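Local coordinates for ABC sugar (Ribose) transporter, periplasmic substrate-binding subunit (Rhodobacter sphaeroides, PDB 3L49), which probably binds a sugar as the soluble periplasmic component of an ABC transporter, delivering it to the membrane-bound part, at residues A[133-138]-A[142-147]; A[15-20]-A[197-202]; A[205-210]-A[218-223]; A[149-152]-A[156-159]. All blocks are in the same frame, centred on the assembly; numbering follows the deposited sequence. Where two conformers were deposited one is given.

Interaction 1: A[133-138]-A[142-147]; sequences GFYSVP and IRYDQM
Tyr135 swings its ring across to Tyr144 and Asp145 because CG lies anti to its own backbone N (chi1 -164°), while Asp145 keeps CG beside its backbone N (chi1 -77°), which brings OD2 to the phenol. The result is a worked example of how the start of a helix can be tied to the loop that feeds it. Tyr135 OH donates to Asp145 OD2 over 2.8 Å; the hydroxyl meets OD2 on its syn side, somewhat out of the carboxylate plane, and OD2 sits at the edge of the phenol ring. Further back along the same ring, CE1 of Tyr135 lies 3.4 Å from CD2 of Tyr144. The two rings are nearly perpendicular (88°) but meet obliquely, neither stacked nor edge-to-face, and Tyr144 CB also meets the Tyr135 ring at its edge. The phenol of Tyr144 leads elsewhere, to a hydrogen bond with Glu163.

The backbone supplies the second tie. A type I turn runs from Phe134 to Val137, which is the N-cap residue, and Ile142 N binds Pro138 O (3.1 Å) in the opening turn of the helix, with CG1 of Ile142 lying 3.4 Å from that same oxygen.

Arg143, on the same helix, hydrogen-bonds an unidentified bound molecule through NH1, and Asn107 through NE. The loop leads from strand 126-131 into helix 138-152, which lays Ile142 against helix 107-122 and Tyr144 and Met147 against Trp196 of strand 194-197.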
loop_
_atom_site.group_PDB
_atom_site.type_symbol
_atom_site.label_atom_id
_atom_site.label_comp_id
_atom_site.label_asym_id
_atom_site.label_seq_id
_atom_site.Cartn_x
_atom_site.Cartn_y
_atom_site.Cartn_z
ATOM N N GLY A 133 8.078 1.566 8.383
ATOM C CA GLY A 133 7.768 0.440 9.250
ATOM C C GLY A 133 7.161 -0.750 8.539
ATOM O O GLY A 133 6.745 -1.721 9.187
ATOM N N PHE A 134 7.113 -0.686 7.211
ATOM C CA PHE A 134 6.424 -1.707 6.415
ATOM C C PHE A 134 7.238 -2.183 5.218
ATOM O O PHE A 134 6.674 -2.676 4.243
ATOM C CB PHE A 134 5.044 -1.196 5.970
ATOM C CG PHE A 134 4.024 -1.170 7.076
ATOM C CD1 PHE A 134 3.750 0.011 7.761
ATOM C CD2 PHE A 134 3.347 -2.336 7.444
ATOM C CE1 PHE A 134 2.807 0.035 8.795
ATOM C CE2 PHE A 134 2.401 -2.324 8.471
ATOM C CZ PHE A 134 2.131 -1.137 9.151
ATOM N N TYR A 135 8.563 -2.069 5.327
ATOM C CA TYR A 135 9.506 -2.425 4.260
ATOM C C TYR A 135 9.453 -3.887 3.802
ATOM O O TYR A 135 9.769 -4.186 2.653
ATOM C CB TYR A 135 10.932 -2.047 4.666
ATOM C CG TYR A 135 11.902 -2.007 3.512
ATOM C CD1 TYR A 135 11.915 -0.925 2.629
ATOM C CD2 TYR A 135 12.804 -3.055 3.292
ATOM C CE1 TYR A 135 12.805 -0.884 1.562
ATOM C CE2 TYR A 135 13.703 -3.021 2.226
ATOM C CZ TYR A 135 13.699 -1.929 1.371
ATOM O OH TYR A 135 14.568 -1.881 0.311
ATOM N N SER A 136 9.028 -4.784 4.687
ATOM C CA SER A 136 8.802 -6.198 4.345
ATOM C C SER A 136 7.561 -6.447 3.463
ATOM O O SER A 136 7.309 -7.583 3.033
ATOM C CB SER A 136 8.692 -7.022 5.623
ATOM O OG SER A 136 7.666 -6.500 6.447
ATOM N N VAL A 137 6.776 -5.397 3.226
ATOM C CA VAL A 137 5.689 -5.438 2.256
ATOM C C VAL A 137 6.268 -4.954 0.923
ATOM O O VAL A 137 6.794 -3.838 0.855
ATOM C CB VAL A 137 4.502 -4.547 2.705
ATOM C CG1 VAL A 137 3.334 -4.655 1.747
ATOM C CG2 VAL A 137 4.067 -4.931 4.098
ATOM N N PRO A 138 6.215 -5.809 -0.124
ATOM C CA PRO A 138 6.745 -5.551 -1.474
ATOM C C PRO A 138 6.520 -4.142 -2.043
ATOM O O PRO A 138 7.485 -3.517 -2.489
ATOM C CB PRO A 138 6.033 -6.604 -2.329
ATOM C CG PRO A 138 5.876 -7.753 -1.410
ATOM C CD PRO A 138 5.639 -7.165 -0.033
ATOM N N ILE A 142 9.331 -1.042 -2.755
ATOM C CA ILE A 142 9.499 -0.315 -4.010
ATOM C C ILE A 142 9.362 1.187 -3.773
ATOM O O ILE A 142 10.235 1.962 -4.175
ATOM C CB ILE A 142 8.497 -0.780 -5.098
ATOM C CG1 ILE A 142 8.680 -2.275 -5.412
ATOM C CG2 ILE A 142 8.657 0.063 -6.365
ATOM C CD1 ILE A 142 7.469 -2.924 -6.137
ATOM N N ARG A 143 8.286 1.590 -3.091
ATOM C CA ARG A 143 8.032 3.005 -2.802
ATOM C C ARG A 143 9.171 3.679 -2.032
ATOM O O ARG A 143 9.536 4.812 -2.327
ATOM C CB ARG A 143 6.709 3.177 -2.062
ATOM C CG ARG A 143 5.475 3.035 -2.938
ATOM C CD ARG A 143 4.285 2.666 -2.080
ATOM N NE ARG A 143 3.166 2.120 -2.842
ATOM C CZ ARG A 143 2.085 1.581 -2.290
ATOM N NH1 ARG A 143 1.986 1.514 -0.971
ATOM N NH2 ARG A 143 1.093 1.119 -3.053
ATOM N N TYR A 144 9.745 2.965 -1.068
ATOM C CA TYR A 144 10.893 3.471 -0.322
ATOM C C TYR A 144 12.157 3.545 -1.172
ATOM O O TYR A 144 12.869 4.550 -1.120
ATOM C CB TYR A 144 11.144 2.631 0.931
ATOM C CG TYR A 144 12.334 3.090 1.738
ATOM C CD1 TYR A 144 12.218 4.156 2.636
ATOM C CD2 TYR A 144 13.580 2.469 1.599
ATOM C CE1 TYR A 144 13.314 4.590 3.377
ATOM C CE2 TYR A 144 14.677 2.889 2.335
ATOM C CZ TYR A 144 14.534 3.950 3.215
ATOM O OH TYR A 144 15.610 4.369 3.939
ATOM N N ASP A 145 12.437 2.483 -1.934
ATOM C CA ASP A 145 13.635 2.427 -2.786
ATOM C C ASP A 145 13.707 3.563 -3.809
ATOM O O ASP A 145 14.775 4.156 -4.011
ATOM C CB ASP A 145 13.739 1.085 -3.516
ATOM C CG ASP A 145 14.240 -0.045 -2.619
ATOM O OD1 ASP A 145 14.073 -1.224 -3.003
ATOM O OD2 ASP A 145 14.799 0.231 -1.537
ATOM N N GLN A 146 12.564 3.860 -4.433
ATOM C CA GLN A 146 12.470 4.908 -5.451
ATOM C C GLN A 146 12.688 6.280 -4.857
ATOM O O GLN A 146 13.337 7.118 -5.471
ATOM C CB GLN A 146 11.118 4.860 -6.177
ATOM C CG GLN A 146 10.855 3.562 -6.966
ATOM C CD GLN A 146 11.704 3.451 -8.233
ATOM O OE1 GLN A 146 12.848 3.005 -8.196
ATOM N NE2 GLN A 146 11.137 3.849 -9.352
ATOM N N MET A 147 12.149 6.494 -3.659
ATOM C CA MET A 147 12.335 7.738 -2.916
ATOM C C MET A 147 13.820 7.959 -2.651
ATOM O O MET A 147 14.360 9.033 -2.935
ATOM C CB MET A 147 11.514 7.712 -1.601
ATOM C CG MET A 147 11.533 9.013 -0.745
ATOM S SD MET A 147 12.835 9.082 0.536
ATOM C CE MET A 147 12.844 7.395 1.088
#

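Interaction 2: A[15-20]-A[197-202]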
loop_
_atom_site.group_PDB
_atom_site.type_symbol
_atom_site.label_atom_id
_atom_site.label_comp_id
_atom_site.label_asym_id
_atom_site.label_seq_id
_atom_site.Cartn_x
_atom_site.Cartn_y
_atom_site.Cartn_z
ATOM N N THR A 15 -8.828 -5.789 6.520
ATOM C CA THR A 15 -9.780 -4.870 5.888
ATOM C C THR A 15 -9.925 -3.669 6.821
ATOM O O THR A 15 -10.935 -2.959 6.792
ATOM C CB THR A 15 -11.177 -5.513 5.653
ATOM O OG1 THR A 15 -11.852 -5.683 6.905
ATOM C CG2 THR A 15 -11.071 -6.861 4.938
ATOM N N ASP A 16 -8.894 -3.467 7.642
ATOM C CA ASP A 16 -8.867 -2.481 8.723
ATOM C C ASP A 16 -9.048 -1.039 8.241
ATOM O O ASP A 16 -9.654 -0.226 8.940
ATOM C CB ASP A 16 -7.546 -2.617 9.499
ATOM C CG ASP A 16 -7.605 -2.009 10.892
ATOM O OD1 ASP A 16 -8.437 -2.463 11.711
ATOM O OD2 ASP A 16 -6.794 -1.095 11.174
ATOM N N HIS A 17 -8.621 -0.737 7.030
ATOM C CA HIS A 17 -8.636 0.597 6.459
ATOM C C HIS A 17 -9.061 0.411 5.039
ATOM O O HIS A 17 -9.029 -0.601 4.374
ATOM C CB HIS A 17 -7.303 1.342 6.505
ATOM C CG HIS A 17 -6.209 0.666 5.742
ATOM N ND1 HIS A 17 -5.839 1.058 4.474
ATOM C CD2 HIS A 17 -5.409 -0.378 6.065
ATOM C CE1 HIS A 17 -4.853 0.287 4.051
ATOM N NE2 HIS A 17 -4.574 -0.592 4.996
ATOM N N ASP A 18 -9.236 1.608 4.506
ATOM C CA ASP A 18 -10.063 1.873 3.320
ATOM C C ASP A 18 -9.606 1.190 2.027
ATOM O O ASP A 18 -10.401 0.670 1.291
ATOM C CB ASP A 18 -10.158 3.378 3.091
ATOM C CG ASP A 18 -11.191 3.752 2.081
ATOM O OD1 ASP A 18 -12.374 3.478 2.319
ATOM O OD2 ASP A 18 -10.840 4.338 1.051
ATOM N N TRP A 19 -8.328 1.249 1.749
ATOM C CA TRP A 19 -7.795 0.683 0.546
ATOM C C TRP A 19 -8.003 -0.819 0.590
ATOM O O TRP A 19 -8.494 -1.403 -0.343
ATOM C CB TRP A 19 -6.314 1.048 0.378
ATOM C CG TRP A 19 -5.705 0.733 -0.949
ATOM C CD1 TRP A 19 -5.456 1.589 -1.961
ATOM C CD2 TRP A 19 -5.243 -0.533 -1.390
ATOM N NE1 TRP A 19 -4.876 0.947 -2.984
ATOM C CE2 TRP A 19 -4.724 -0.361 -2.660
ATOM C CE3 TRP A 19 -5.192 -1.791 -0.820
ATOM C CZ2 TRP A 19 -4.208 -1.384 -3.364
ATOM C CZ3 TRP A 19 -4.681 -2.790 -1.514
ATOM C CH2 TRP A 19 -4.194 -2.598 -2.777
ATOM N N ASP A 20 -7.649 -1.422 1.708
ATOM C CA ASP A 20 -7.758 -2.866 1.886
ATOM C C ASP A 20 -9.191 -3.348 1.753
ATOM O O ASP A 20 -9.438 -4.356 1.104
ATOM C CB ASP A 20 -7.209 -3.276 3.252
ATOM C CG ASP A 20 -5.696 -3.209 3.320
ATOM O OD1 ASP A 20 -5.082 -2.493 2.500
ATOM O OD2 ASP A 20 -5.120 -3.864 4.210
ATOM N N ALA A 197 5.659 8.763 3.922
ATOM C CA ALA A 197 5.343 7.354 4.222
ATOM C C ALA A 197 4.934 6.606 2.951
ATOM O O ALA A 197 4.540 7.226 1.961
ATOM C CB ALA A 197 4.267 7.237 5.282
ATOM N N CYS A 198 5.016 5.274 2.983
ATOM C CA CYS A 198 4.679 4.454 1.814
ATOM C C CYS A 198 3.165 4.286 1.675
ATOM O O CYS A 198 2.681 3.673 0.719
ATOM C CB CYS A 198 5.383 3.087 1.857
ATOM S SG CYS A 198 4.759 1.937 3.129
ATOM N N TRP A 199 2.428 4.846 2.629
ATOM C CA TRP A 199 0.968 4.834 2.595
ATOM C C TRP A 199 0.347 6.018 3.337
ATOM O O TRP A 199 1.009 6.673 4.141
ATOM C CB TRP A 199 0.391 3.476 3.050
ATOM C CG TRP A 199 0.633 3.101 4.490
ATOM C CD1 TRP A 199 1.816 3.123 5.166
ATOM C CD2 TRP A 199 -0.342 2.612 5.414
ATOM N NE1 TRP A 199 1.636 2.705 6.456
ATOM C CE2 TRP A 199 0.321 2.376 6.636
ATOM C CE3 TRP A 199 -1.713 2.352 5.328
ATOM C CZ2 TRP A 199 -0.341 1.899 7.767
ATOM C CZ3 TRP A 199 -2.371 1.871 6.454
ATOM C CH2 TRP A 199 -1.687 1.662 7.657
ATOM N N ASP A 200 -0.926 6.262 3.026
ATOM C CA ASP A 200 -1.736 7.427 3.436
ATOM C C ASP A 200 -1.970 7.636 4.918
ATOM O O ASP A 200 -1.881 8.760 5.421
ATOM C CB ASP A 200 -3.143 7.261 2.857
ATOM C CG ASP A 200 -3.402 8.158 1.705
ATOM O OD1 ASP A 200 -2.673 9.155 1.564
ATOM O OD2 ASP A 200 -4.345 7.864 0.950
ATOM N N VAL A 201 -2.351 6.542 5.574
ATOM C CA VAL A 201 -2.944 6.564 6.908
ATOM C C VAL A 201 -2.070 7.246 7.986
ATOM O O VAL A 201 -2.577 8.136 8.672
ATOM C CB VAL A 201 -3.540 5.159 7.290
ATOM C CG1 VAL A 201 -4.111 5.133 8.689
ATOM C CG2 VAL A 201 -4.627 4.764 6.287
ATOM N N PRO A 202 -0.759 6.901 8.092
ATOM C CA PRO A 202 0.065 7.671 9.043
ATOM C C PRO A 202 0.198 9.162 8.712
ATOM O O PRO A 202 0.367 9.983 9.616
ATOM C CB PRO A 202 1.444 6.990 8.965
ATOM C CG PRO A 202 1.439 6.246 7.683
ATOM C CD PRO A 202 0.029 5.842 7.427
#
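His17 and Trp199 both have extended backbones where a loop runs into a helix, His17 as the N-cap of helix 18-33 and Trp199 leading into helix 200-212, and CA of His17 lies 8.3 Å from CA of Val201. In the two-lobed periplasmic binding protein fold these loops belong to different lobes, so their meeting spans the interlobe cleft, consistent with the way such proteins close around a ligand.

The link is an edge-to-face aromatic pair. Both residues hold CG between the backbone N and the carbonyl carbon (chi1 62° in His17, 66° in Trp199), which turns the two rings toward each other. Trp199 presents the edge of its six-membered ring to the imidazole, with the planes 55° apart and the centroids separated by 5.0 Å. CZ3 of Trp199 stands over the centre of the His17 ring, nearest to NE2 of His17 at 3.6 Å, while Asp20 CB covers the opposite face toward the rim. His17 was modelled in two conformers, and this geometry describes one of them; in it NE2 hydrogen-bonds an unidentified bound molecule.

Further neighbours hold the indole: its NE1 is hydrogen-bonded to Asp166, Phe134 meets it ring to ring, and Pro202 CD packs on one of its faces. Replacing Trp199 with an alanine would probably leave one imidazole face without its aromatic cover and Asp166 without its indole partner. Val201 adds a looser van der Waals touch, its CG2 lying 4.3 Å from ND1 of His17.

Interaction 3: A[205-210]-A[218-223]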
loop_
_atom_site.group_PDB
_atom_site.type_symbol
_atom_site.label_atom_id
_atom_site.label_comp_id
_atom_site.label_asym_id
_atom_site.label_seq_id
_atom_site.Cartn_x
_atom_site.Cartn_y
_atom_site.Cartn_z
ATOM N N GLY A 205 -2.380 11.399 10.406
ATOM C CA GLY A 205 -1.910 11.778 11.731
ATOM C C GLY A 205 -0.824 12.830 11.730
ATOM O O GLY A 205 -0.876 13.781 12.513
ATOM N N ALA A 206 0.154 12.666 10.845
ATOM C CA ALA A 206 1.292 13.594 10.751
ATOM C C ALA A 206 0.830 15.007 10.410
ATOM O O ALA A 206 1.306 15.978 10.993
ATOM C CB ALA A 206 2.312 13.095 9.727
ATOM N N THR A 207 -0.129 15.096 9.493
ATOM C CA THR A 207 -0.753 16.359 9.096
ATOM C C THR A 207 -1.486 17.011 10.266
ATOM O O THR A 207 -1.305 18.211 10.514
ATOM C CB THR A 207 -1.721 16.137 7.918
ATOM O OG1 THR A 207 -1.055 15.378 6.906
ATOM C CG2 THR A 207 -2.196 17.453 7.321
ATOM N N GLN A 208 -2.294 16.216 10.979
ATOM C CA GLN A 208 -3.024 16.682 12.163
ATOM C C GLN A 208 -2.092 17.283 13.224
ATOM O O GLN A 208 -2.391 18.352 13.778
ATOM C CB GLN A 208 -3.847 15.547 12.756
ATOM C CG GLN A 208 -5.158 15.258 12.015
ATOM C CD GLN A 208 -5.768 13.913 12.392
ATOM O OE1 GLN A 208 -6.806 13.513 11.850
ATOM N NE2 GLN A 208 -5.120 13.201 13.320
ATOM N N ALA A 209 -0.958 16.608 13.465
ATOM C CA ALA A 209 0.072 17.061 14.405
ATOM C C ALA A 209 0.723 18.388 14.017
ATOM O O ALA A 209 0.904 19.255 14.871
ATOM C CB ALA A 209 1.152 15.981 14.578
ATOM N N LEU A 210 1.088 18.529 12.741
ATOM C CA LEU A 210 1.698 19.761 12.221
ATOM C C LEU A 210 0.739 20.927 12.323
ATOM O O LEU A 210 1.139 22.047 12.656
ATOM C CB LEU A 210 2.104 19.592 10.748
ATOM C CG LEU A 210 3.254 18.651 10.381
ATOM C CD1 LEU A 210 3.354 18.531 8.863
ATOM C CD2 LEU A 210 4.583 19.111 10.984
ATOM N N ILE A 218 5.866 22.826 6.685
ATOM C CA ILE A 218 6.220 21.436 6.412
ATOM C C ILE A 218 5.064 20.789 5.660
ATOM O O ILE A 218 3.907 21.068 5.957
ATOM C CB ILE A 218 6.530 20.662 7.719
ATOM C CG1 ILE A 218 7.668 21.349 8.483
ATOM C CG2 ILE A 218 6.861 19.186 7.436
ATOM C CD1 ILE A 218 7.859 20.867 9.898
ATOM N N ARG A 219 5.382 19.958 4.667
ATOM C CA ARG A 219 4.357 19.260 3.904
ATOM C C ARG A 219 4.496 17.748 4.053
ATOM O O ARG A 219 5.598 17.234 4.240
ATOM C CB ARG A 219 4.378 19.684 2.428
ATOM C CG ARG A 219 4.008 21.153 2.169
ATOM C CD ARG A 219 2.515 21.425 2.358
ATOM N NE ARG A 219 2.145 22.797 2.004
ATOM C CZ ARG A 219 1.908 23.776 2.875
ATOM N NH1 ARG A 219 1.988 23.560 4.183
ATOM N NH2 ARG A 219 1.579 24.981 2.435
ATOM N N THR A 220 3.369 17.039 3.999
ATOM C CA THR A 220 3.372 15.570 4.110
ATOM C C THR A 220 3.037 14.900 2.781
ATOM O O THR A 220 2.301 15.457 1.965
ATOM C CB THR A 220 2.393 15.032 5.184
ATOM O OG1 THR A 220 1.043 15.318 4.798
ATOM C CG2 THR A 220 2.694 15.619 6.566
ATOM N N TYR A 221 3.580 13.699 2.576
ATOM C CA TYR A 221 3.446 12.973 1.316
ATOM C C TYR A 221 3.210 11.503 1.570
ATOM O O TYR A 221 3.927 10.881 2.351
ATOM C CB TYR A 221 4.708 13.151 0.456
ATOM C CG TYR A 221 4.996 14.598 0.138
ATOM C CD1 TYR A 221 5.732 15.384 1.018
ATOM C CD2 TYR A 221 4.486 15.192 -1.015
ATOM C CE1 TYR A 221 5.964 16.717 0.763
ATOM C CE2 TYR A 221 4.715 16.531 -1.285
ATOM C CZ TYR A 221 5.465 17.280 -0.391
ATOM O OH TYR A 221 5.714 18.597 -0.629
ATOM N N GLY A 222 2.217 10.938 0.890
ATOM C CA GLY A 222 1.909 9.520 1.046
ATOM C C GLY A 222 1.232 8.949 -0.174
ATOM O O GLY A 222 1.105 9.625 -1.192
ATOM N N VAL A 223 0.783 7.703 -0.055
ATOM C CA VAL A 223 0.262 6.932 -1.178
ATOM C C VAL A 223 -1.037 6.262 -0.761
ATOM O O VAL A 223 -1.105 5.730 0.337
ATOM C CB VAL A 223 1.260 5.815 -1.589
ATOM C CG1 VAL A 223 0.612 4.819 -2.562
ATOM C CG2 VAL A 223 2.554 6.389 -2.175
#
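Thr220, on strand 219-222, turns its side chain toward Ala206, Thr207 and Leu210 of the helix that precedes it in the chain, and its atoms divide between polar and apolar partners. CB comes within 3.9 Å of Thr207 OG1. From there the side chain forks: OG1 lies between the backbone N and the carbonyl carbon (chi1 66°), which directs it at Thr207, and donates a hydrogen bond of 3.0 Å to Thr207 OG1. The methyl branch, CG2, reaches the apolar side chains, resting 3.8 Å from CD1 of Leu210 and 4.1 Å from CB of Ala206. One small residue thereby serves a polar and an apolar neighbour at once.

Thr207 holds its OG1 beside its backbone N, where it also bonds to Met203 O one helical turn earlier; the buried hydroxyl thus has two partners. A valine in place of Thr220 would keep apolar bulk but lose the donor, and Thr207 OG1 is likely to be left without its mate from the strand.

Leu210 extends the apolar part of the interface by straddling Ile218: its CD1 lies 3.8 Å from CG2 of Ile218, and its CD2 is 3.9 Å from CD1 of Ile218, the two side chains crossing at about a right angle.

Helix and strand run antiparallel (174°) with axes 8.7 Å apart, as in the second half of a beta-alpha-beta unit, where the helix runs back against the parallel strands 194-197 and 219-222. Strand 219-222 lies between strands 194-197 and 240-245; helix 200-212 also touches helices 171-185 and 227-234, while Tyr221 meets helix 107-122.

Interaction 4: A[149-152]-A[156-159]; sequences YVLE and DVKI
Leu151 meets Val157 and Ile159 through apolar contacts alone, a compact example of how a helix end is pinned to the strand that follows it. CG and one methyl, CD2, do the touching. CG of Leu151 lies 3.8 Å from CG1 of Val157, and CD2 of Leu151 reaches both strand residues, 3.9 Å from that same Val157 methyl and 3.7 Å from CG1 of Ile159. Beyond this, CD1 of Ile159 approaches Leu151 CD2 to 4.0 Å. Both pairs of side chains cross at about a right angle, and each contact is confined to a few atoms. Val157 offers CG1 because that branch stands anti to its backbone N (chi1 -178°), whereas Leu151 sits off the staggered positions (chi1 -102°), possibly to fit against the strand.

Of polar interactions there are none between the two segments: no hydrogen bond crosses from one to the other. The backbones still come close, CA of Leu151 lying 6.3 Å from CA of Val157, which suits a short connection between helix and strand.

Strand 157-159 is the outermost strand at this end of the sheet and completes the beta-alpha-beta unit of strand 126-131 and helix 138-152. Lys158 bonds through its backbone to Gly126 and Val128; Val157 also packs on Val128 of strand 126-131 and on Val119 and Leu122 of helix 107-122, and Ile159 on Val130 of the same neighbouring strand and on Met147 of helix 138-152.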
loop_
_atom_site.group_PDB
_atom_site.type_symbol
_atom_site.label_atom_id
_atom_site.label_comp_id
_atom_site.label_asym_id
_atom_site.label_seq_id
_atom_site.Cartn_x
_atom_site.Cartn_y
_atom_site.Cartn_z
ATOM N N TYR A 149 16.466 6.515 -4.030
ATOM C CA TYR A 149 17.218 6.653 -5.284
ATOM C C TYR A 149 17.147 8.082 -5.856
ATOM O O TYR A 149 18.172 8.665 -6.211
ATOM C CB TYR A 149 16.762 5.608 -6.322
ATOM C CG TYR A 149 17.572 5.642 -7.602
ATOM C CD1 TYR A 149 16.987 6.016 -8.814
ATOM C CD2 TYR A 149 18.938 5.336 -7.596
ATOM C CE1 TYR A 149 17.733 6.058 -9.999
ATOM C CE2 TYR A 149 19.692 5.383 -8.770
ATOM C CZ TYR A 149 19.082 5.739 -9.966
ATOM O OH TYR A 149 19.830 5.798 -11.119
ATOM N N VAL A 150 15.934 8.632 -5.920
ATOM C CA VAL A 150 15.680 10.018 -6.327
ATOM C C VAL A 150 16.429 11.045 -5.469
ATOM O O VAL A 150 16.992 12.020 -5.994
ATOM C CB VAL A 150 14.150 10.310 -6.333
ATOM C CG1 VAL A 150 13.849 11.798 -6.245
ATOM C CG2 VAL A 150 13.519 9.726 -7.577
ATOM N N LEU A 151 16.465 10.801 -4.160
ATOM C CA LEU A 151 17.118 11.707 -3.214
ATOM C C LEU A 151 18.634 11.723 -3.322
ATOM O O LEU A 151 19.268 12.695 -2.895
ATOM C CB LEU A 151 16.681 11.415 -1.773
ATOM C CG LEU A 151 15.632 12.364 -1.182
ATOM C CD1 LEU A 151 14.291 12.294 -1.914
ATOM C CD2 LEU A 151 15.442 12.105 0.304
ATOM N N GLU A 152 19.205 10.665 -3.902
ATOM C CA GLU A 152 20.635 10.599 -4.212
ATOM C C GLU A 152 21.072 11.743 -5.121
ATOM O O GLU A 152 22.180 12.259 -4.976
ATOM C CB GLU A 152 21.003 9.279 -4.888
ATOM C CG GLU A 152 20.911 8.032 -4.018
ATOM C CD GLU A 152 21.087 6.740 -4.822
ATOM O OE1 GLU A 152 20.682 5.661 -4.329
ATOM O OE2 GLU A 152 21.627 6.800 -5.950
ATOM N N ASP A 156 21.393 18.212 -1.091
ATOM C CA ASP A 156 20.830 19.075 -0.051
ATOM C C ASP A 156 19.446 18.629 0.429
ATOM O O ASP A 156 18.825 19.306 1.254
ATOM C CB ASP A 156 20.786 20.535 -0.520
ATOM C CG ASP A 156 22.113 21.258 -0.339
ATOM O OD1 ASP A 156 22.987 20.757 0.403
ATOM O OD2 ASP A 156 22.279 22.342 -0.937
ATOM N N VAL A 157 18.965 17.502 -0.095
ATOM C CA VAL A 157 17.747 16.873 0.417
ATOM C C VAL A 157 18.122 15.595 1.145
ATOM O O VAL A 157 18.536 14.621 0.520
ATOM C CB VAL A 157 16.701 16.567 -0.681
ATOM C CG1 VAL A 157 15.458 15.954 -0.067
ATOM C CG2 VAL A 157 16.324 17.819 -1.413
ATOM N N LYS A 158 17.976 15.603 2.469
ATOM C CA LYS A 158 18.441 14.486 3.291
ATOM C C LYS A 158 17.362 13.865 4.178
ATOM O O LYS A 158 16.433 14.541 4.618
ATOM C CB LYS A 158 19.667 14.903 4.106
ATOM C CG LYS A 158 20.972 14.812 3.309
ATOM C CD LYS A 158 22.132 15.524 3.992
ATOM C CE LYS A 158 22.064 17.034 3.783
ATOM N NZ LYS A 158 23.320 17.709 4.208
ATOM N N ILE A 159 17.494 12.562 4.406
ATOM C CA ILE A 159 16.618 11.808 5.296
ATOM C C ILE A 159 17.185 11.885 6.716
ATOM O O ILE A 159 18.344 11.504 6.943
ATOM C CB ILE A 159 16.507 10.333 4.823
ATOM C CG1 ILE A 159 15.760 10.273 3.490
ATOM C CG2 ILE A 159 15.815 9.458 5.864
ATOM C CD1 ILE A 159 15.866 8.952 2.760
#

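The four contacts illustrate how chemistry follows position in a two-lobed binding protein. Interactions 1 and 4 hold the beginning and the end of helix 138-152: the first, a surface contact, relies on hydrogen bonds and crossed aromatic rings, the second, buried, on aliphatic packing. Interactions 2 and 3 also share a helix, 200-212, its start facing the cleft with a partly buried aromatic pair, its later turns laid in the core against the sheet with a buried hydroxyl bond among methyls. Interactions 1 and 2 touch through Phe134 and Trp199, and the Cys140-Cys198 disulfide ties the helical turn between the segments of interaction 1 to interaction 2; interactions 3 and 4 reach the same sheet without meeting.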